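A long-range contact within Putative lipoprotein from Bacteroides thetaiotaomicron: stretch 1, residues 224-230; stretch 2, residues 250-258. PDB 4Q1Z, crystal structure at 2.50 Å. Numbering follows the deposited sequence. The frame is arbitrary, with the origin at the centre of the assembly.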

# COMPACT_ATOMS: atom_id res chain seq x y z
N GLU A 224 2.01 3.32 -16.11
CA GLU A 224 3.18 2.62 -16.62
C GLU A 224 4.40 3.49 -16.52
O GLU A 224 4.28 4.70 -16.52
CB GLU A 224 2.99 2.12 -18.05
CG GLU A 224 2.83 3.20 -19.10
CD GLU A 224 2.93 2.67 -20.51
OE1 GLU A 224 3.31 1.49 -20.68
OE2 GLU A 224 2.60 3.42 -21.45
N PHE A 225 5.57 2.86 -16.38
CA PHE A 225 6.88 3.51 -16.33
C PHE A 225 7.46 3.60 -17.75
O PHE A 225 8.45 2.93 -18.04
CB PHE A 225 7.82 2.73 -15.41
CG PHE A 225 7.42 2.66 -13.96
CD1 PHE A 225 7.62 3.75 -13.12
CD2 PHE A 225 6.94 1.47 -13.42
CE1 PHE A 225 7.30 3.67 -11.76
CE2 PHE A 225 6.64 1.39 -12.04
CZ PHE A 225 6.81 2.50 -11.23
N ASN A 226 6.82 4.38 -18.64
CA ASN A 226 7.28 4.50 -20.02
C ASN A 226 8.64 5.24 -20.10
O ASN A 226 8.85 6.26 -19.45
CB ASN A 226 6.22 5.20 -20.87
CG ASN A 226 6.57 5.44 -22.30
OD1 ASN A 226 7.17 4.60 -22.98
ND2 ASN A 226 6.14 6.57 -22.82
N MSE A 227 9.58 4.71 -20.90
CA MSE A 227 10.89 5.33 -21.08
C MSE A 227 11.18 5.46 -22.59
O MSE A 227 12.34 5.67 -23.00
CB MSE A 227 11.99 4.53 -20.35
CG MSE A 227 11.78 4.51 -18.84
SE MSE A 227 13.24 3.79 -17.84
CE MSE A 227 14.50 5.26 -18.00
N ASN A 228 10.11 5.34 -23.38
CA ASN A 228 10.05 5.46 -24.84
C ASN A 228 11.03 4.51 -25.51
O ASN A 228 11.92 4.92 -26.27
CB ASN A 228 10.23 6.91 -25.31
CG ASN A 228 9.25 7.87 -24.64
OD1 ASN A 228 8.02 7.77 -24.82
ND2 ASN A 228 9.78 8.75 -23.79
N ASN A 229 10.87 3.22 -25.19
CA ASN A 229 11.60 2.12 -25.79
C ASN A 229 11.04 1.96 -27.22
O ASN A 229 9.82 1.87 -27.37
CB ASN A 229 11.43 0.84 -24.95
CG ASN A 229 12.32 -0.29 -25.38
OD1 ASN A 229 12.43 -0.63 -26.57
ND2 ASN A 229 13.02 -0.88 -24.42
N PRO A 230 11.89 2.00 -28.29
CA PRO A 230 11.34 1.95 -29.66
C PRO A 230 10.59 0.67 -30.01
O PRO A 230 9.68 0.70 -30.85
CB PRO A 230 12.58 2.06 -30.56
CG PRO A 230 13.65 2.55 -29.71
CD PRO A 230 13.36 2.16 -28.30
N GLU A 250 16.59 13.83 -15.74
CA GLU A 250 16.46 13.10 -17.01
C GLU A 250 16.45 11.61 -16.78
O GLU A 250 17.11 11.12 -15.85
CB GLU A 250 17.61 13.45 -17.99
CG GLU A 250 17.68 14.91 -18.40
CD GLU A 250 18.26 15.83 -17.36
OE1 GLU A 250 19.26 15.44 -16.71
OE2 GLU A 250 17.70 16.94 -17.17
N MSE A 251 15.75 10.88 -17.67
CA MSE A 251 15.62 9.43 -17.67
C MSE A 251 16.94 8.73 -17.96
O MSE A 251 17.22 7.67 -17.39
CB MSE A 251 14.57 8.99 -18.67
CG MSE A 251 13.18 9.43 -18.31
SE MSE A 251 11.89 8.67 -19.53
CE MSE A 251 10.35 9.10 -18.56
N GLY A 252 17.72 9.31 -18.87
CA GLY A 252 19.01 8.74 -19.25
C GLY A 252 18.94 7.65 -20.29
O GLY A 252 17.94 7.50 -21.00
N SER A 253 20.01 6.87 -20.37
CA SER A 253 20.25 5.86 -21.40
C SER A 253 19.49 4.54 -21.21
O SER A 253 19.20 3.88 -22.21
CB SER A 253 21.74 5.58 -21.51
OG SER A 253 22.27 5.10 -20.27
N ILE A 254 19.18 4.13 -19.95
CA ILE A 254 18.50 2.86 -19.67
C ILE A 254 17.15 2.82 -20.44
O ILE A 254 16.40 3.81 -20.41
CB ILE A 254 18.34 2.62 -18.15
CG1 ILE A 254 19.68 2.85 -17.37
CG2 ILE A 254 17.73 1.24 -17.81
CD1 ILE A 254 20.82 1.80 -17.49
N PRO A 255 16.88 1.73 -21.21
CA PRO A 255 15.64 1.66 -22.03
C PRO A 255 14.35 1.29 -21.29
O PRO A 255 13.28 1.67 -21.76
CB PRO A 255 15.95 0.60 -23.09
CG PRO A 255 17.20 -0.07 -22.66
CD PRO A 255 17.70 0.51 -21.37
N GLN A 256 14.42 0.50 -20.19
CA GLN A 256 13.25 0.06 -19.39
C GLN A 256 13.55 0.29 -17.99
O GLN A 256 14.72 0.34 -17.64
CB GLN A 256 12.88 -1.45 -19.53
CG GLN A 256 13.25 -2.18 -20.80
CD GLN A 256 14.69 -2.56 -20.98
OE1 GLN A 256 15.43 -2.81 -20.03
NE2 GLN A 256 15.09 -2.64 -22.25
N TYR A 257 12.50 0.34 -17.15
CA TYR A 257 12.62 0.46 -15.72
C TYR A 257 12.53 -0.96 -15.22
O TYR A 257 11.45 -1.47 -14.89
CB TYR A 257 11.57 1.42 -15.13
CG TYR A 257 11.68 1.57 -13.63
CD1 TYR A 257 12.92 1.80 -13.02
CD2 TYR A 257 10.56 1.47 -12.81
CE1 TYR A 257 13.04 1.90 -11.64
CE2 TYR A 257 10.66 1.60 -11.43
CZ TYR A 257 11.90 1.81 -10.84
OH TYR A 257 12.02 1.94 -9.49
N LEU A 258 13.68 -1.63 -15.26
CA LEU A 258 13.76 -3.01 -14.81
C LEU A 258 14.34 -3.03 -13.42
O LEU A 258 15.54 -2.79 -13.25
CB LEU A 258 14.57 -3.89 -15.80
CG LEU A 258 14.87 -5.34 -15.37
CD1 LEU A 258 13.61 -6.19 -15.33
CD2 LEU A 258 15.90 -5.95 -16.24
O HOH W 1 9.93 0.89 -18.41
O HOH W 2 10.43 1.60 -21.24

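How do the two backbones lie against each other? They run in opposite senses along the contact but are not hydrogen-bonded directly in any clear way. The CA atoms of Phe 225 and Tyr 257 are 6.5 Å apart, those of Met 227 and Gln 256 are 6.0 Å apart, and those of Asn 229 and Pro 255 are 5.5 Å apart, so the gap narrows as stretch 1 advances and stretch 2 is followed backward. Together the two segments bury 512 Å², counting both sides.

What links the backbones if they do not bond to each other? Two waters bridge them. Water 1 donates to the carbonyl O of Phe 225 at 2.5 Å and accepts from the amide N of Tyr 257 at 2.9 Å. Water 2 donates to Pro 255 O at 2.9 Å and accepts a weak hydrogen bond from Met 227 N at 3.2 Å. Each bridge thus satisfies backbone groups that stand too far apart to pair directly.

Which side chain does most to fill the space between the segments? Met 227, a selenomethionine, has the largest area covered by the opposing stretch, 135 Å². Its CA-to-CB bond points toward stretch 2, and its m, t, p rotamer lays the side chain along that backbone: Met 227 SE lies 3.5 Å from Gln 256 C, while Met 227 CE reaches within 3.4 Å of Ile 254 O. Met 227 CE also packs 3.8 Å from CB of Met 251, and Met 227 SE lies 4.0 Å from CB of Tyr 257; these are apolar contacts, suited to a flexible, polarisable side chain. Met 251, also selenomethionine, returns the approach, extending its CE to 3.3 Å from Asn 226 O.

How do the aromatic residues meet? Tyr 257 directs its edge toward the face of Phe 225, with ring centroids 4.8 Å apart and planes inclined at 64°. The closest atoms, Phe 225 CG and Tyr 257 CD2, are 3.5 Å apart. This arrangement brings the slightly positive ring edge against the electron-rich face, and both residues are buried.

What shapes the other end of the contact? The CA-to-CB bond of Asn 229 points toward stretch 2, and ND2 of Asn 229 lies 3.5 Å from CB of Pro 255, a van der Waals contact. Within stretch 1, Asn 226 and Asn 228 bond to each other: Asn 228 N donates to Asn 226 OD1 at 3.1 Å, and Asn 226 ND2 donates to Asn 228 OD1 at 3.0 Å.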